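TENA/THI-4 protein (Shewanella denitrificans OS217, PDB 3DDE) is of unknown function but adopts a heme oxygenase-like fold and may act as an iron-dependent oxidoreductase. Local coordinates at residues Ala85-Met90 with Ile169-Ile174; Trp139-Tyr144 with Ala176-Glu181. One frame throughout, in Å; residues are numbered along the deposited sequence. Where two conformers were deposited one is given.

Contact 1: residues Ala85-Met90 with Ile169-Ile174; sequences AGHELM and IAHSKI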
ATOM      1  N   ALA A  85       6.694 -19.298  -2.859  1.00 51.36           N
ATOM      2  CA  ALA A  85       6.357 -18.863  -4.221  1.00 51.39           C
ATOM      3  C   ALA A  85       6.072 -20.040  -5.163  1.00 52.02           C
ATOM      4  O   ALA A  85       6.868 -20.983  -5.270  1.00 51.82           O
ATOM      5  CB  ALA A  85       7.423 -17.936  -4.802  1.00 49.91           C
ATOM      6  N   GLY A  86       4.904 -19.982  -5.807  1.00 52.54           N
ATOM      7  CA  GLY A  86       4.459 -21.001  -6.747  1.00 53.31           C
ATOM      8  C   GLY A  86       3.785 -22.240  -6.156  1.00 53.28           C
ATOM      9  O   GLY A  86       3.239 -23.058  -6.907  1.00 53.38           O
ATOM     10  N   HIS A  87       3.794 -22.369  -4.829  1.00 53.29           N
ATOM     11  CA  HIS A  87       3.196 -23.515  -4.137  0.50 53.40           C
ATOM     12  C   HIS A  87       1.774 -23.818  -4.636  1.00 53.15           C
ATOM     13  O   HIS A  87       1.350 -24.977  -4.634  1.00 53.51           O
ATOM     14  CB  HIS A  87       3.221 -23.266  -2.618  0.50 53.79           C
ATOM     15  CG  HIS A  87       2.787 -24.436  -1.789  0.50 54.02           C
ATOM     16  ND1 HIS A  87       3.420 -25.659  -1.834  0.50 54.70           N
ATOM     17  CD2 HIS A  87       1.828 -24.546  -0.840  0.50 54.26           C
ATOM     18  CE1 HIS A  87       2.839 -26.486  -0.983  0.50 54.65           C
ATOM     19  NE2 HIS A  87       1.875 -25.832  -0.362  0.50 54.35           N
ATOM     20  N   GLU A  88       1.046 -22.782  -5.066  1.00 52.25           N
ATOM     21  CA  GLU A  88      -0.313 -22.975  -5.595  1.00 51.73           C
ATOM     22  C   GLU A  88      -0.313 -23.852  -6.864  1.00 51.71           C
ATOM     23  O   GLU A  88      -1.300 -24.515  -7.180  1.00 52.04           O
ATOM     24  CB  GLU A  88      -1.039 -21.633  -5.863  1.00 51.99           C
ATOM     25  CG  GLU A  88      -0.653 -20.810  -7.130  1.00 51.60           C
ATOM     26  CD  GLU A  88       0.667 -20.060  -7.016  1.00 51.41           C
ATOM     27  OE1 GLU A  88       1.272 -20.088  -5.923  1.00 51.76           O
ATOM     28  OE2 GLU A  88       1.100 -19.444  -8.029  1.00 51.54           O
ATOM     29  N   LEU A  89       0.792 -23.866  -7.593  1.00 51.26           N
ATOM     30  CA  LEU A  89       0.867 -24.682  -8.806  1.00 51.89           C
ATOM     31  C   LEU A  89       0.702 -26.165  -8.491  1.00 51.78           C
ATOM     32  O   LEU A  89       0.162 -26.897  -9.306  1.00 51.26           O
ATOM     33  CB  LEU A  89       2.154 -24.399  -9.591  1.00 52.01           C
ATOM     34  CG  LEU A  89       2.206 -22.979 -10.160  1.00 52.27           C
ATOM     35  CD1 LEU A  89       3.524 -22.713 -10.858  1.00 51.71           C
ATOM     36  CD2 LEU A  89       1.044 -22.752 -11.114  1.00 52.45           C
HETATM   37  N   MSE A  90       1.123 -26.583  -7.298  1.00 52.64           N
HETATM   38  CA  MSE A  90       0.971 -27.977  -6.857  0.50 53.59           C
HETATM   39  C   MSE A  90      -0.504 -28.350  -6.711  1.00 52.68           C
HETATM   40  O   MSE A  90      -0.887 -29.480  -6.981  1.00 53.29           O
HETATM   41  CB  MSE A  90       1.699 -28.228  -5.532  0.50 54.15           C
HETATM   42  CG  MSE A  90       3.189 -27.901  -5.554  0.50 54.61           C
HETATM   43 SE   MSE A  90       4.097 -28.483  -3.927  0.38 55.11          SE
HETATM   44  CE  MSE A  90       4.248 -30.409  -4.324  0.50 55.06           C
ATOM     45  N   ILE A 169       1.605 -33.563  -0.019  1.00 60.35           N
ATOM     46  CA  ILE A 169       2.815 -34.420   0.087  1.00 60.96           C
ATOM     47  C   ILE A 169       4.065 -33.554   0.311  1.00 63.36           C
ATOM     48  O   ILE A 169       5.040 -33.996   0.917  1.00 63.33           O
ATOM     49  CB  ILE A 169       2.981 -35.340  -1.150  1.00 61.11           C
ATOM     50  CG1 ILE A 169       1.993 -36.512  -1.087  1.00 61.00           C
ATOM     51  CG2 ILE A 169       4.393 -35.913  -1.227  1.00 60.46           C
ATOM     52  CD1 ILE A 169       2.338 -37.576  -0.053  1.00 60.75           C
ATOM     53  N   ALA A 170       4.026 -32.324  -0.200  1.00 66.66           N
ATOM     54  CA  ALA A 170       5.063 -31.315   0.049  1.00 68.81           C
ATOM     55  C   ALA A 170       4.978 -30.924   1.532  1.00 69.80           C
ATOM     56  O   ALA A 170       5.975 -30.994   2.261  1.00 70.39           O
ATOM     57  CB  ALA A 170       4.837 -30.092  -0.833  1.00 68.21           C
ATOM     58  N   HIS A 171       3.775 -30.527   1.956  1.00 70.90           N
ATOM     59  CA  HIS A 171       3.470 -30.185   3.363  1.00 71.09           C
ATOM     60  C   HIS A 171       4.054 -31.097   4.450  1.00 71.20           C
ATOM     61  O   HIS A 171       4.674 -30.610   5.391  1.00 71.20           O
ATOM     62  CB  HIS A 171       1.942 -30.107   3.581  1.00 72.11           C
ATOM     63  CG  HIS A 171       1.438 -28.721   3.830  1.00 72.84           C
ATOM     64  ND1 HIS A 171       0.844 -28.360   5.020  1.00 73.14           N
ATOM     65  CD2 HIS A 171       1.494 -27.595   3.078  1.00 73.24           C
ATOM     66  CE1 HIS A 171       0.519 -27.079   4.975  1.00 73.46           C
ATOM     67  NE2 HIS A 171       0.907 -26.589   3.809  1.00 73.65           N
ATOM     68  N   SER A 172       3.872 -32.408   4.327  1.00 70.77           N
ATOM     69  CA  SER A 172       4.298 -33.313   5.398  1.00 70.47           C
ATOM     70  C   SER A 172       5.766 -33.749   5.370  1.00 70.39           C
ATOM     71  O   SER A 172       6.147 -34.636   6.133  1.00 70.71           O
ATOM     72  CB  SER A 172       3.394 -34.544   5.426  1.00 70.47           C
ATOM     73  OG  SER A 172       3.567 -35.251   6.637  1.00 70.73           O
ATOM     74  N   LYS A 173       6.587 -33.126   4.521  1.00 70.26           N
ATOM     75  CA  LYS A 173       8.012 -33.475   4.412  1.00 69.80           C
ATOM     76  C   LYS A 173       8.886 -32.285   4.798  1.00 69.27           C
ATOM     77  O   LYS A 173       9.609 -32.330   5.794  1.00 69.26           O
ATOM     78  CB  LYS A 173       8.345 -33.935   2.989  1.00 69.66           C
ATOM     79  N   ILE A 174       8.796 -31.215   4.011  1.00 68.65           N
ATOM     80  CA  ILE A 174       9.566 -29.995   4.254  1.00 68.20           C
ATOM     81  C   ILE A 174       8.754 -28.966   5.085  1.00 68.04           C
ATOM     82  O   ILE A 174       9.076 -27.780   5.103  1.00 67.62           O
ATOM     83  CB  ILE A 174      10.133 -29.418   2.913  1.00 68.35           C
ATOM     84  CG1 ILE A 174      11.202 -30.368   2.328  1.00 68.16           C
ATOM     85  CG2 ILE A 174      10.787 -28.056   3.110  1.00 68.36           C
ATOM     86  CD1 ILE A 174      10.711 -31.761   1.965  1.00 67.57           C
TER

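Contact 2: residues Trp139-Tyr144 with Ala176-Glu181; sequences WAENVY and AKHAEE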
ATOM      1  N   TRP A 139      -0.347 -22.991  13.084  1.00 51.30           N
ATOM      2  CA  TRP A 139      -1.241 -24.129  12.823  1.00 51.18           C
ATOM      3  C   TRP A 139      -1.074 -24.600  11.378  1.00 52.02           C
ATOM      4  O   TRP A 139      -1.155 -25.790  11.090  1.00 53.05           O
ATOM      5  CB  TRP A 139      -2.718 -23.821  13.164  1.00 50.29           C
ATOM      6  CG  TRP A 139      -3.402 -22.890  12.240  1.00 50.17           C
ATOM      7  CD1 TRP A 139      -3.583 -21.554  12.408  1.00 50.09           C
ATOM      8  CD2 TRP A 139      -3.993 -23.219  10.978  1.00 50.07           C
ATOM      9  NE1 TRP A 139      -4.257 -21.026  11.334  1.00 49.80           N
ATOM     10  CE2 TRP A 139      -4.507 -22.025  10.434  1.00 49.79           C
ATOM     11  CE3 TRP A 139      -4.133 -24.405  10.255  1.00 49.83           C
ATOM     12  CZ2 TRP A 139      -5.152 -21.982   9.199  1.00 50.01           C
ATOM     13  CZ3 TRP A 139      -4.781 -24.359   9.027  1.00 50.03           C
ATOM     14  CH2 TRP A 139      -5.283 -23.159   8.516  1.00 49.76           C
ATOM     15  N   ALA A 140      -0.824 -23.672  10.467  1.00 53.72           N
ATOM     16  CA  ALA A 140      -0.645 -24.043   9.072  1.00 55.25           C
ATOM     17  C   ALA A 140       0.476 -25.091   8.925  1.00 56.51           C
ATOM     18  O   ALA A 140       0.336 -26.017   8.123  1.00 58.46           O
ATOM     19  CB  ALA A 140      -0.375 -22.834   8.233  1.00 54.14           C
ATOM     20  N   GLU A 141       1.530 -25.003   9.749  1.00 57.38           N
ATOM     21  CA  GLU A 141       2.689 -25.927   9.647  1.00 57.64           C
ATOM     22  C   GLU A 141       2.615 -27.205  10.492  1.00 57.97           C
ATOM     23  O   GLU A 141       3.258 -28.200  10.150  1.00 58.91           O
ATOM     24  CB  GLU A 141       4.001 -25.197   9.965  1.00 58.19           C
ATOM     25  CG  GLU A 141       4.346 -24.052   9.023  1.00 58.43           C
ATOM     26  CD  GLU A 141       4.571 -24.467   7.570  1.00 59.10           C
ATOM     27  OE1 GLU A 141       4.978 -25.625   7.313  1.00 59.19           O
ATOM     28  OE2 GLU A 141       4.355 -23.600   6.682  1.00 60.16           O
ATOM     29  N   ASN A 142       1.889 -27.178  11.605  1.00 57.96           N
ATOM     30  CA  ASN A 142       1.694 -28.374  12.427  1.00 57.94           C
ATOM     31  C   ASN A 142       0.275 -28.911  12.199  1.00 57.90           C
ATOM     32  O   ASN A 142      -0.390 -29.360  13.137  1.00 57.73           O
ATOM     33  CB  ASN A 142       1.921 -28.046  13.903  1.00 58.10           C
ATOM     34  N   VAL A 143      -0.158 -28.905  10.938  1.00 57.86           N
ATOM     35  CA  VAL A 143      -1.533 -29.261  10.559  1.00 58.33           C
ATOM     36  C   VAL A 143      -1.721 -30.721  10.175  1.00 58.09           C
ATOM     37  O   VAL A 143      -2.773 -31.301  10.437  1.00 58.02           O
ATOM     38  CB  VAL A 143      -2.005 -28.395   9.355  1.00 58.72           C
ATOM     39  CG1 VAL A 143      -1.329 -28.861   8.053  1.00 59.28           C
ATOM     40  CG2 VAL A 143      -3.507 -28.437   9.215  1.00 58.87           C
ATOM     41  N   TYR A 144      -0.693 -31.305   9.562  1.00 58.08           N
ATOM     42  CA  TYR A 144      -0.734 -32.691   9.070  1.00 57.60           C
ATOM     43  C   TYR A 144      -1.129 -33.698  10.168  1.00 57.13           C
ATOM     44  O   TYR A 144      -1.755 -34.713   9.881  1.00 56.79           O
ATOM     45  CB  TYR A 144       0.610 -33.057   8.412  1.00 57.35           C
ATOM     46  CG  TYR A 144       0.572 -34.316   7.573  1.00 57.93           C
ATOM     47  N   ALA A 176       7.961 -30.136   8.322  1.00 66.47           N
ATOM     48  CA  ALA A 176       8.393 -30.611   9.639  1.00 65.78           C
ATOM     49  C   ALA A 176       9.618 -29.761  10.011  1.00 64.54           C
ATOM     50  O   ALA A 176      10.006 -29.684  11.182  1.00 64.96           O
ATOM     51  CB  ALA A 176       8.754 -32.087   9.595  1.00 65.45           C
ATOM     52  N   LYS A 177      10.225 -29.154   8.981  1.00 62.46           N
ATOM     53  CA  LYS A 177      11.357 -28.239   9.103  1.00 60.79           C
ATOM     54  C   LYS A 177      10.768 -26.845   9.285  1.00 58.90           C
ATOM     55  O   LYS A 177      11.133 -26.132  10.217  1.00 59.78           O
ATOM     56  CB  LYS A 177      12.229 -28.290   7.837  1.00 61.00           C
ATOM     57  CG  LYS A 177      13.390 -27.278   7.795  1.00 61.37           C
ATOM     58  CD  LYS A 177      14.065 -27.241   6.421  1.00 61.06           C
ATOM     59  N   HIS A 178       9.850 -26.465   8.395  1.00 55.48           N
ATOM     60  CA  HIS A 178       9.170 -25.176   8.476  1.00 54.59           C
ATOM     61  C   HIS A 178       8.449 -24.993   9.818  1.00 53.17           C
ATOM     62  O   HIS A 178       8.408 -23.882  10.361  1.00 52.70           O
ATOM     63  CB  HIS A 178       8.202 -25.017   7.297  1.00 55.85           C
ATOM     64  CG  HIS A 178       8.887 -24.752   5.992  1.00 56.32           C
ATOM     65  ND1 HIS A 178      10.051 -25.392   5.619  1.00 56.71           N
ATOM     66  CD2 HIS A 178       8.545 -23.955   4.952  1.00 56.60           C
ATOM     67  CE1 HIS A 178      10.418 -24.969   4.423  1.00 56.97           C
ATOM     68  NE2 HIS A 178       9.520 -24.097   3.995  1.00 56.64           N
ATOM     69  N   ALA A 179       7.860 -26.066  10.331  1.00 52.08           N
ATOM     70  CA  ALA A 179       7.221 -26.040  11.646  1.00 51.86           C
ATOM     71  C   ALA A 179       8.250 -25.692  12.725  1.00 51.78           C
ATOM     72  O   ALA A 179       7.985 -24.882  13.610  1.00 51.74           O
ATOM     73  CB  ALA A 179       6.580 -27.404  11.967  1.00 51.69           C
ATOM     74  N   GLU A 180       9.419 -26.324  12.661  1.00 51.69           N
ATOM     75  CA  GLU A 180      10.491 -26.046  13.619  1.00 51.60           C
ATOM     76  C   GLU A 180      10.974 -24.592  13.495  1.00 51.58           C
ATOM     77  O   GLU A 180      11.234 -23.925  14.503  1.00 51.10           O
ATOM     78  CB  GLU A 180      11.666 -27.010  13.429  1.00 51.29           C
ATOM     79  N   GLU A 181      11.068 -24.109  12.254  1.00 51.65           N
ATOM     80  CA  GLU A 181      11.519 -22.755  11.964  1.00 52.23           C
ATOM     81  C   GLU A 181      10.537 -21.706  12.506  1.00 52.03           C
ATOM     82  O   GLU A 181      10.962 -20.682  13.040  1.00 52.45           O
ATOM     83  CB  GLU A 181      11.744 -22.588  10.448  1.00 52.75           C
ATOM     84  CG  GLU A 181      12.870 -23.468   9.883  1.00 52.97           C
ATOM     85  CD  GLU A 181      13.090 -23.320   8.368  1.00 53.68           C
ATOM     86  OE1 GLU A 181      12.212 -22.780   7.660  1.00 55.03           O
ATOM     87  OE2 GLU A 181      14.156 -23.753   7.877  1.00 54.46           O
TER

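Contact 1: residues Ala85-Met90 with Ile169-Ile174
H87 and M90, three residues apart, reach A170 and H171 through different first torsions. In H87 the imidazole CG stands anti to the backbone N, chi1 -173°, which carries the ring out toward helix 166-189; in M90, a selenomethionine, CG lies beside the backbone N and the chain stays extended through chi2 before bending at chi3 (78°), swinging the methyl toward A170. The A170 methyl meets the last two atoms of the chain: its CB lies 3.6 Å from M90 CE and also 3.6 Å from M90 SE. The same methyl sits at the edge of the H87 ring, near its plane, with CE1 of H87 4.1 Å from CB of A170. It thus lies against both the selenomethionine end and the imidazole edge, which themselves touch. Next to it the rings of H87 and H171 meet rim to rim, neither over the face of the other, with centroids 6.0 Å apart and planes at 23°. NE2 of H87 comes to 3.9 Å from CD2 of H171, entering in the plane of the H171 ring. Both H87 and M90 were deposited in two conformers, so these details describe one of them. The contact is small, part apolar and part a meeting of two imidazoles: surface packing of the turn leading into helix 88-97 on helix 166-189 in an all-helical, heme oxygenase-like fold. F167, earlier on helix 166-189, adds its ring beside H87, which also touches T52 at the end of helix 38-52, while H171 leans on V143 between helices 134-141 and 144-157.

Contact 2: residues Trp139-Tyr144 with Ala176-Glu181
E141 lies against H178 and A179 through its CB and its carboxylate, with CG as the link between them. CB comes first: it packs on the backbone of helix 166-189, 3.7 Å from CA of A179, with the A179 methyl alongside at 3.9 Å between the two CB atoms. The chain then bends at chi2 (-63°), turning the carboxylate along the neighbouring helix to the preceding residue. CD rests 3.7 Å from CB of H178, and OE1 goes closer, to 3.3 Å from that same CB; OE2 lies farther back, 4.1 Å from H178 CB. The carboxylate therefore meets the root of the histidine side chain, and its plane is turned 41° from that of the imidazole. The small A179 side chain is consistent with this close approach, CA of E141 and CA of A179 being 5.0 Å apart where helix 134-141 ends. In this all-helical, heme oxygenase-like fold, the contact joins that end to the middle of helix 166-189, just past its kink at 176 and 177. Cutting E141 back to an alanine would probably open a gap beside CB of H178, where CD and OE1 now rest. OE1 of E141 is 5.4 Å from ND1 of H178, too far for a bond. On the imidazole itself, OE1 of E181 stands 3.9 Å above one face, offset toward the rim, and H80 meets the ring edge-to-face. E141 also touches D175 and V182 of helix 166-189.

In the fold
Both contacts draw on helix 166-189, contact 1 on its earlier turns and contact 2 just beyond the kink, and their centres lie 12 Å apart. Contact 1 joins that helix to segment 85-90 at the surface; contact 2 joins it to the end of helix 134-141 and is partly buried through H178. Their chemistry differs accordingly: a selenomethionine, a methyl and two imidazole rims in the first, a carboxylate against CB of a histidine and a CB against an alanine in the second. The two are in direct touch, since H171 packs on A140 and V143, and S172 on Y144. Along the chain their segments alternate, with 139-144 falling between the two halves of contact 1.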